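Local coordinates for protein PHO85 cyclin-10 (Saccharomyces cerevisiae, PDB 4KRD) that serves as the cyclin partner of the kinase PHO85, directing it to phosphorylate and negatively regulate glycogen synthase GSY2, at residues 153-156 against 157-161. Residues are numbered along the deposited sequence; the frame is centred on the assembly and turned at random. Where two conformers were deposited one is given.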
loop_
_atom_site.group_PDB
_atom_site.type_symbol
_atom_site.label_atom_id
_atom_site.label_comp_id
_atom_site.label_asym_id
_atom_site.label_seq_id
_atom_site.Cartn_x
_atom_site.Cartn_y
_atom_site.Cartn_z
ATOM N N HIS B 153 -7.434 -12.338 9.881
ATOM C CA HIS B 153 -7.731 -13.722 10.209
ATOM C C HIS B 153 -7.141 -14.667 9.178
ATOM O O HIS B 153 -7.001 -14.322 8.000
ATOM C CB HIS B 153 -9.244 -13.925 10.314
ATOM C CG HIS B 153 -9.868 -13.141 11.423
ATOM N ND1 HIS B 153 -9.717 -13.486 12.752
ATOM C CD2 HIS B 153 -10.615 -12.013 11.409
ATOM C CE1 HIS B 153 -10.354 -12.608 13.505
ATOM N NE2 HIS B 153 -10.912 -11.707 12.715
ATOM N N SER B 154 -6.799 -15.868 9.625
ATOM C CA SER B 154 -6.240 -16.869 8.733
ATOM C C SER B 154 -7.250 -17.229 7.650
ATOM O O SER B 154 -8.460 -17.101 7.844
ATOM C CB SER B 154 -5.854 -18.126 9.515
ATOM O OG SER B 154 -7.003 -18.696 10.116
ATOM N N HIS B 155 -6.744 -17.685 6.513
ATOM C CA HIS B 155 -7.606 -18.112 5.425
ATOM C C HIS B 155 -8.522 -19.239 5.902
ATOM O O HIS B 155 -9.680 -19.330 5.493
ATOM C CB HIS B 155 -6.754 -18.580 4.249
ATOM C CG HIS B 155 -7.439 -18.468 2.925
ATOM N ND1 HIS B 155 -7.826 -19.567 2.192
ATOM C CD2 HIS B 155 -7.816 -17.383 2.209
ATOM C CE1 HIS B 155 -8.400 -19.166 1.073
ATOM N NE2 HIS B 155 -8.405 -17.844 1.058
ATOM N N GLU B 156 -7.990 -20.094 6.771
ATOM C CA GLU B 156 -8.754 -21.199 7.337
ATOM C C GLU B 156 -9.907 -20.684 8.195
ATOM O O GLU B 156 -11.059 -21.045 7.979
ATOM C CB GLU B 156 -7.835 -22.092 8.176
ATOM C CG GLU B 156 -8.472 -23.389 8.646
ATOM C CD GLU B 156 -7.447 -24.353 9.215
ATOM O OE1 GLU B 156 -6.416 -23.875 9.728
ATOM O OE2 GLU B 156 -7.667 -25.584 9.144
ATOM N N TYR B 157 -9.586 -19.838 9.167
ATOM C CA TYR B 157 -10.592 -19.267 10.048
ATOM C C TYR B 157 -11.699 -18.511 9.304
ATOM O O TYR B 157 -12.894 -18.730 9.557
ATOM C CB TYR B 157 -9.945 -18.347 11.077
ATOM C CG TYR B 157 -10.930 -17.858 12.105
ATOM C CD1 TYR B 157 -11.450 -18.730 13.053
ATOM C CD2 TYR B 157 -11.350 -16.534 12.130
ATOM C CE1 TYR B 157 -12.359 -18.300 13.996
ATOM C CE2 TYR B 157 -12.259 -16.092 13.079
ATOM C CZ TYR B 157 -12.758 -16.984 14.011
ATOM O OH TYR B 157 -13.667 -16.576 14.961
ATOM N N PHE B 158 -11.318 -17.614 8.397
ATOM C CA PHE B 158 -12.334 -16.864 7.637
ATOM C C PHE B 158 -13.249 -17.772 6.796
ATOM O O PHE B 158 -14.468 -17.584 6.765
ATOM C CB PHE B 158 -11.700 -15.775 6.765
ATOM C CG PHE B 158 -12.684 -14.729 6.303
ATOM C CD1 PHE B 158 -13.026 -13.673 7.128
ATOM C CD2 PHE B 158 -13.285 -14.817 5.053
ATOM C CE1 PHE B 158 -13.952 -12.713 6.712
ATOM C CE2 PHE B 158 -14.205 -13.861 4.631
ATOM C CZ PHE B 158 -14.544 -12.811 5.463
ATOM N N SER B 159 -12.665 -18.745 6.105
ATOM C CA SER B 159 -13.449 -19.726 5.355
ATOM C C SER B 159 -14.533 -20.384 6.218
ATOM O O SER B 159 -15.703 -20.419 5.843
ATOM C CB SER B 159 -12.530 -20.812 4.794
ATOM O OG SER B 159 -11.602 -20.265 3.879
ATOM N N LYS B 160 -14.138 -20.896 7.380
ATOM C CA LYS B 160 -15.075 -21.571 8.278
ATOM C C LYS B 160 -16.163 -20.631 8.764
ATOM O O LYS B 160 -17.319 -21.026 8.896
ATOM C CB LYS B 160 -14.345 -22.163 9.483
ATOM C CG LYS B 160 -13.323 -23.228 9.134
ATOM C CD LYS B 160 -12.577 -23.684 10.388
ATOM C CE LYS B 160 -11.468 -24.675 10.058
ATOM N NZ LYS B 160 -10.704 -25.042 11.286
ATOM N N VAL B 161 -15.795 -19.389 9.051
ATOM C CA VAL B 161 -16.786 -18.403 9.457
ATOM C C VAL B 161 -17.850 -18.217 8.372
ATOM O O VAL B 161 -19.046 -18.139 8.672
ATOM C CB VAL B 161 -16.135 -17.051 9.794
ATOM C CG1 VAL B 161 -17.197 -15.960 9.903
ATOM C CG2 VAL B 161 -15.339 -17.159 11.080
#
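The carbonyl oxygen of His155 is gripped twice by Ser159, which gives it both its backbone N-H and its hydroxyl. Ser159 OG lies 2.7 Å from His155 O and Ser159 N 3.1 Å, the two donors arriving from opposite faces of the carbonyl plane. The hydroxyl can bend back along the helix because OG sits beside its own backbone N, anti to the carbonyl carbon (chi1 -63°); it also lies over one face of the His155 imidazole. Just ahead of His155, Ser154 stands at the N-cap: its OG accepts from Tyr157 N at 3.0 Å, while Ser154 O accepts from Phe158 N. Tyr157 CB lies against the same OG, and its ring runs alongside that of His153. These two rings meet obliquely, planes at 39°, with His153 ND1 3.5 Å from Tyr157 CD2; Val161 CG2 packs over one face of the phenol. Both polar ends are held at the end of helix 84-95, Tyr157 OH by Lys94 O and His153 NE2 by Cys95 O. Replacing His153 by alanine is likely to cost Cys95 O this donor and open a gap beside the Tyr157 ring. On the exposed side, Glu156 and Lys160 run side by side, pointing the same way, in an i to i+4 pair; its salt bridge, 3.8 Å from Glu156 OE2 to Lys160 NZ, is long and doubtful, since Glu156 was modelled in two positions. Phe158 packs against Val141 and Arg142 of helix 130-148, and His155 and Ser159 meet helix 166-180. The arrangement is a serine N-cap opening helix 155-162, a short helix of the mainly helical cyclin domain.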